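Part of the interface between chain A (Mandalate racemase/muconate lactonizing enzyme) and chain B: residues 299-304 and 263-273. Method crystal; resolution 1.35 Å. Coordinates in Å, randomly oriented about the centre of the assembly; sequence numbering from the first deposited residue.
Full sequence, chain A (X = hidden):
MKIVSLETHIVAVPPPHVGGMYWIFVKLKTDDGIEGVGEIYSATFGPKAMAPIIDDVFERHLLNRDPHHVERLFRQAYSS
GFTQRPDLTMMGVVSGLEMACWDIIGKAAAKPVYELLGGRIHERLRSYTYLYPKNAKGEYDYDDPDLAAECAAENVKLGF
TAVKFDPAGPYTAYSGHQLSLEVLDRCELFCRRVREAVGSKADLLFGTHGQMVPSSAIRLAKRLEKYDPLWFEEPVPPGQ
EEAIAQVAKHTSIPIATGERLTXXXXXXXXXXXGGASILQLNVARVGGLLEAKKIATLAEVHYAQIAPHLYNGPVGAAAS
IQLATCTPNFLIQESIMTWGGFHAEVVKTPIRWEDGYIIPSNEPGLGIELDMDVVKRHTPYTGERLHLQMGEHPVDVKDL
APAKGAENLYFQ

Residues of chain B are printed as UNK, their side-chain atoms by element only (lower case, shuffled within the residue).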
ATOM      1  N   ALA A 299       3.712  21.911  -4.756  1.00  8.71           N
ATOM      2  CA  ALA A 299       4.731  21.414  -5.656  1.00  8.92           C
ATOM      3  C   ALA A 299       6.089  21.359  -4.954  1.00  9.01           C
ATOM      4  O   ALA A 299       6.825  20.383  -5.097  1.00  9.06           O
ATOM      5  CB  ALA A 299       4.795  22.262  -6.904  1.00  9.97           C
ATOM      6  N   GLU A 300       6.421  22.386  -4.172  1.00  8.99           N
ATOM      7  CA  GLU A 300       7.726  22.414  -3.500  1.00  9.44           C
ATOM      8  C   GLU A 300       7.959  21.170  -2.646  1.00  8.82           C
ATOM      9  O   GLU A 300       9.043  20.586  -2.664  1.00 10.02           O
ATOM     10  CB  GLU A 300       7.868  23.635  -2.599  1.00 10.91           C
ATOM     11  CG  GLU A 300       8.053  24.952  -3.309  1.00 11.75           C
ATOM     12  CD  GLU A 300       8.523  26.013  -2.340  1.00 13.60           C
ATOM     13  OE1 GLU A 300       7.687  26.810  -1.875  1.00 14.75           O
ATOM     14  OE2 GLU A 300       9.733  26.030  -2.024  1.00 15.09           O
ATOM     15  N   VAL A 301       6.950  20.763  -1.883  1.00  9.26           N
ATOM     16  CA  VAL A 301       7.174  19.671  -0.942  1.00  9.95           C
ATOM     17  C   VAL A 301       7.258  18.322  -1.640  1.00  9.60           C
ATOM     18  O   VAL A 301       7.760  17.367  -1.065  1.00 10.56           O
ATOM     19  CB  VAL A 301       6.165  19.643   0.248  1.00  9.95           C
ATOM     20  CG1 VAL A 301       6.303  20.911   1.072  1.00 11.60           C
ATOM     21  CG2 VAL A 301       4.736  19.426  -0.231  1.00 11.22           C
ATOM     22  N   HIS A 302       6.781  18.256  -2.884  1.00  9.24           N
ATOM     23  CA  HIS A 302       6.922  17.063  -3.725  1.00 10.30           C
ATOM     24  C   HIS A 302       8.129  17.140  -4.662  1.00  9.62           C
ATOM     25  O   HIS A 302       8.343  16.245  -5.484  1.00 11.33           O
ATOM     26  CB  HIS A 302       5.658  16.827  -4.554  1.00 11.47           C
ATOM     27  CG  HIS A 302       4.484  16.397  -3.742  1.00 11.03           C
ATOM     28  ND1 HIS A 302       4.178  15.076  -3.512  1.00 12.80           N
ATOM     29  CD2 HIS A 302       3.543  17.127  -3.084  1.00 11.01           C
ATOM     30  CE1 HIS A 302       3.088  15.004  -2.767  1.00 12.59           C
ATOM     31  NE2 HIS A 302       2.687  16.226  -2.491  1.00 11.83           N
ATOM     32  N   TYR A 303       8.915  18.208  -4.534  1.00  9.74           N
ATOM     33  CA  TYR A 303      10.026  18.495  -5.454  1.00  9.77           C
ATOM     34  C   TYR A 303       9.547  18.559  -6.919  1.00 10.40           C
ATOM     35  O   TYR A 303      10.270  18.174  -7.851  1.00 12.53           O
ATOM     36  CB  TYR A 303      11.190  17.502  -5.315  1.00 10.71           C
ATOM     37  CG  TYR A 303      12.052  17.603  -4.071  1.00  9.57           C
ATOM     38  CD1 TYR A 303      11.751  18.459  -3.018  1.00 10.40           C
ATOM     39  CD2 TYR A 303      13.213  16.859  -3.988  1.00 10.61           C
ATOM     40  CE1 TYR A 303      12.574  18.522  -1.889  1.00 10.17           C
ATOM     41  CE2 TYR A 303      14.031  16.906  -2.876  1.00 10.38           C
ATOM     42  CZ  TYR A 303      13.716  17.745  -1.834  1.00  9.42           C
ATOM     43  OH  TYR A 303      14.546  17.786  -0.735  1.00 10.31           O
ATOM     44  N   ALA A 304       8.324  19.050  -7.101  1.00  8.90           N
ATOM     45  CA  ALA A 304       7.778  19.325  -8.423  1.00  8.65           C
ATOM     46  C   ALA A 304       8.033  20.785  -8.779  1.00  9.06           C
ATOM     47  O   ALA A 304       8.356  21.603  -7.911  1.00 10.09           O
ATOM     48  CB  ALA A 304       6.277  18.997  -8.468  1.00  9.57           C
TER
ATOM     49  N   UNK B 263      10.112  23.711   9.110  1.00 10.11           N
ATOM     50  CA  UNK B 263       9.918  23.745   7.655  1.00 10.47           C
ATOM     51  C   UNK B 263       8.726  22.948   7.143  1.00  9.28           C
ATOM     52  O   UNK B 263       8.272  21.975   7.761  1.00  9.93           O
ATOM     53  c   UNK B 263      11.165  23.314   6.819  1.00 11.04           C
ATOM     54  o   UNK B 263      11.227  21.882   6.697  1.00 10.95           O
ATOM     55  c   UNK B 263      12.467  23.879   7.386  1.00 11.80           C
ATOM     56  N   UNK B 264       8.251  23.356   5.972  1.00  9.50           N
ATOM     57  CA  UNK B 264       7.169  22.664   5.293  1.00  9.98           C
ATOM     58  C   UNK B 264       7.532  21.217   4.957  1.00  9.77           C
ATOM     59  O   UNK B 264       6.652  20.373   4.864  1.00 10.75           O
ATOM     60  n   UNK B 264       9.906  25.647   1.928  1.00 13.31           N
ATOM     61  c   UNK B 264       7.938  23.566   3.028  1.00 11.77           C
ATOM     62  c   UNK B 264       8.810  25.008   1.131  1.00 13.31           C
ATOM     63  c   UNK B 264       6.792  23.421   4.024  1.00 11.13           C
ATOM     64  c   UNK B 264       7.614  24.653   2.002  1.00 12.81           C
ATOM     65  N   UNK B 265       8.816  20.925   4.785  1.00  9.20           N
ATOM     66  CA  UNK B 265       9.229  19.571   4.427  1.00  9.83           C
ATOM     67  C   UNK B 265       8.950  18.568   5.548  1.00  9.68           C
ATOM     68  O   UNK B 265       8.531  17.444   5.295  1.00 11.28           O
ATOM     69  c   UNK B 265      11.981  22.548   2.060  1.00 12.35           C
ATOM     70  c   UNK B 265      10.565  20.220   1.600  1.00 11.38           C
ATOM     71  o   UNK B 265      11.817  23.116  -0.235  1.00 15.97           O
ATOM     72  c   UNK B 265      11.711  21.677   3.103  1.00 12.33           C
ATOM     73  c   UNK B 265      11.001  20.501   2.892  1.00 11.44           C
ATOM     74  c   UNK B 265      11.545  22.247   0.791  1.00 13.08           C
ATOM     75  c   UNK B 265      10.703  19.554   4.030  1.00 10.88           C
ATOM     76  c   UNK B 265      10.832  21.090   0.550  1.00 12.27           C
ATOM     77  N   UNK B 266       9.167  18.984   6.792  1.00  9.30           N
ATOM     78  CA  UNK B 266       8.898  18.109   7.929  1.00  8.81           C
ATOM     79  C   UNK B 266       7.405  17.944   8.171  1.00  8.92           C
ATOM     80  O   UNK B 266       6.932  16.847   8.463  1.00 10.17           O
ATOM     81  c   UNK B 266       9.609  18.602   9.190  1.00  9.72           C
ATOM     82  o   UNK B 266      11.236  19.014  11.421  1.00 10.98           O
ATOM     83  o   UNK B 266      13.114  18.823  10.295  1.00 11.91           O
ATOM     84  c   UNK B 266      11.111  18.477   9.075  1.00 10.18           C
ATOM     85  c   UNK B 266      11.866  18.798  10.358  1.00 11.03           C
ATOM     86  N   UNK B 267       6.653  19.033   8.050  1.00  8.66           N
ATOM     87  CA  UNK B 267       5.212  18.929   8.207  1.00  9.22           C
ATOM     88  C   UNK B 267       4.570  18.109   7.085  1.00  9.32           C
ATOM     89  O   UNK B 267       3.594  17.410   7.320  1.00  9.61           O
ATOM     90  c   UNK B 267       3.928  20.537  10.788  1.00 10.46           C
ATOM     91  c   UNK B 267       4.777  20.884   9.745  1.00  9.58           C
ATOM     92  c   UNK B 267       5.851  21.732  10.005  1.00 10.30           C
ATOM     93  c   UNK B 267       4.123  21.054  12.058  1.00 11.20           C
ATOM     94  c   UNK B 267       5.187  21.908  12.305  1.00 11.12           C
ATOM     95  c   UNK B 267       6.055  22.253  11.278  1.00 10.42           C
ATOM     96  c   UNK B 267       4.566  20.302   8.378  1.00  9.86           C
ATOM     97  N   UNK B 268       5.110  18.194   5.873  1.00  9.34           N
ATOM     98  CA  UNK B 268       4.656  17.330   4.791  1.00  9.93           C
ATOM     99  C   UNK B 268       4.805  15.854   5.164  1.00 10.46           C
ATOM    100  O   UNK B 268       3.867  15.071   5.024  1.00 10.70           O
ATOM    101  c   UNK B 268       5.961  15.807   1.758  1.00 13.70           C
ATOM    102  n   UNK B 268       5.207  15.192   0.789  1.00 14.52           N
ATOM    103  n   UNK B 268       3.919  16.591   1.776  1.00 12.74           N
ATOM    104  c   UNK B 268       5.432  17.644   3.509  1.00 10.90           C
ATOM    105  c   UNK B 268       5.155  16.698   2.384  1.00 11.61           C
ATOM    106  c   UNK B 268       3.986  15.690   0.811  1.00 13.19           C
ATOM    107  N   UNK B 269       5.979  15.470   5.655  1.00 10.02           N
ATOM    108  CA  UNK B 269       6.207  14.078   6.032  1.00 11.19           C
ATOM    109  C   UNK B 269       5.214  13.640   7.107  1.00  9.72           C
ATOM    110  O   UNK B 269       4.664  12.536   7.057  1.00 10.75           O
ATOM    111  c   UNK B 269      11.185  14.267   5.183  1.00 21.64           C
ATOM    112  c   UNK B 269      10.078  13.851   6.132  1.00 20.95           C
ATOM    113  c   UNK B 269       8.707  14.086   5.516  1.00 18.69           C
ATOM    114  c   UNK B 269       7.632  13.887   6.547  1.00 13.76           C
ATOM    115  n   UNK B 269      12.522  14.257   5.828  1.00 24.03           N
ATOM    116  N   UNK B 270       4.993  14.512   8.085  1.00  9.64           N
ATOM    117  CA  UNK B 270       4.047  14.223   9.157  1.00  9.75           C
ATOM    118  C   UNK B 270       2.629  13.994   8.630  1.00  9.00           C
ATOM    119  O   UNK B 270       1.976  13.009   8.977  1.00 10.03           O
ATOM    120  c   UNK B 270       3.049  15.281  11.315  1.00 10.53           C
ATOM    121  c   UNK B 270       2.918  16.647  11.975  1.00 11.67           C
ATOM    122  c   UNK B 270       4.048  15.371  10.163  1.00 10.11           C
ATOM    123  c   UNK B 270       3.501  14.237  12.326  1.00 12.30           C
ATOM    124  N   UNK B 271       2.159  14.906   7.785  1.00  9.75           N
ATOM    125  CA  UNK B 271       0.806  14.806   7.242  1.00  9.87           C
ATOM    126  C   UNK B 271       0.644  13.612   6.303  1.00 10.39           C
ATOM    127  O   UNK B 271      -0.388  12.951   6.320  1.00 11.40           O
ATOM    128  c   UNK B 271       0.315  18.588   6.623  1.00 11.30           C
ATOM    129  c   UNK B 271       0.441  16.102   6.516  1.00  9.93           C
ATOM    130  c   UNK B 271       0.239  17.306   7.434  1.00 10.40           C
ATOM    131  c   UNK B 271      -1.101  17.194   8.166  1.00 11.27           C
ATOM    132  N   UNK B 272       1.668  13.326   5.504  1.00 11.00           N
ATOM    133  CA  UNK B 272       1.629  12.178   4.593  1.00 12.19           C
ATOM    134  C   UNK B 272       1.438  10.880   5.358  1.00 12.32           C
ATOM    135  O   UNK B 272       0.781   9.963   4.869  1.00 14.55           O
ATOM    136  o   UNK B 272       1.047  13.600   1.608  1.00 25.07           O
ATOM    137  c   UNK B 272       2.129  13.012   1.598  1.00 22.10           C
ATOM    138  c   UNK B 272       2.927  12.088   3.788  1.00 14.94           C
ATOM    139  n   UNK B 272       2.514  12.231   0.593  1.00 23.82           N
ATOM    140  c   UNK B 272       3.095  13.159   2.742  1.00 18.52           C
ATOM    141  N   UNK B 273       2.015  10.807   6.556  1.00 10.40           N
ATOM    142  CA  UNK B 273       1.920   9.612   7.392  1.00 11.49           C
ATOM    143  C   UNK B 273       0.589   9.510   8.137  1.00 11.04           C
ATOM    144  O   UNK B 273       0.304   8.472   8.732  1.00 12.37           O
ATOM    145  c   UNK B 273       3.086   9.573   8.386  1.00 13.17           C
TER
HETATM  146  O   HOH W   1      11.426  26.784  -0.073  1.00 14.92           O
HETATM  147  O   HOH W   2      11.387  22.207  -2.879  1.00 18.81           O

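Position 263 has three side-chain atoms: a carbon carrying one oxygen and one carbon. None reaches the chain A stretch. It is T263(B). Its OG1 accepts a weak hydrogen bond from the backbone N of position 265, 3.2 Å away.

Position 264 has four carbons in a row ending in nitrogen. Its CA-to-CB bond points toward the chain A stretch; the side chain passes V301(A) and ends near the carboxylate of E300(A). This is K264(B). Its CG lies 3.7 Å from CG1 of V301(A). Its NZ is 4.0 Å from OE2 of E300(A), a long salt bridge. Water 1 closes the gap: it accepts from NZ of K264(B) at 2.8 Å and donates to OE2 of E300(A) at 2.7 Å.

Position 265 has one carbon, then a six-carbon ring bearing one oxygen. The ring meets E300(A), V301(A) and Y303(A). It is Y265(B). Its CE1 is 3.7 Å from the backbone O of E300(A), which lies at the ring edge, and 3.9 Å from CE1 of Y303(A). Water 2 lies 2.8 Å from OH of Y265(B) and donates to O of E300(A) at 2.9 Å.

Position 266 has three carbons, the third carrying two oxygens. It is out of reach of the chain A stretch. It is E266(B).

Position 267 has one carbon and a plain six-carbon ring. CA to CB runs sideways to the chain A stretch, the ring's end leads away from it, and there is no contact. It is F267(B).

Position 268 has one carbon, then a five-membered ring of three carbons and two nitrogens. It packs on V301(A) and H302(A). It is H268(B). CG2 of V301(A) sits over its face, 3.9 Å from the ring centroid, as a CH-pi contact. The edge of H268(B) meets the face of H302(A), with planes at 67°.

Position 269 has four carbons in a row ending in nitrogen, all out of reach. It is K269(B).

Positions 270 and 271 each have four carbons, forked at the second. Neither touches the chain A stretch. They are L270(B) and L271(B).

Position 272 has three carbons, the third carrying one oxygen and one nitrogen. Its end only brushes the ring of H302(A). It is Q272(B). Its NE2 is 4.4 Å from CE1 of H302(A), a marginal contact.

Position 273 has a single carbon and no contact. It is A273(B).

No direct hydrogen bond crosses between the stretches. V301(A) is the centre of the packing, touching K264(B), Y265(B) and H268(B). The one-turn spacing of 264, 268 and 272 directs all three toward chain A. Beside this packing, two waters link the polar groups of E300(A) to K264(B) and Y265(B).

Chain B 263-273: TKYEFHKLLQA
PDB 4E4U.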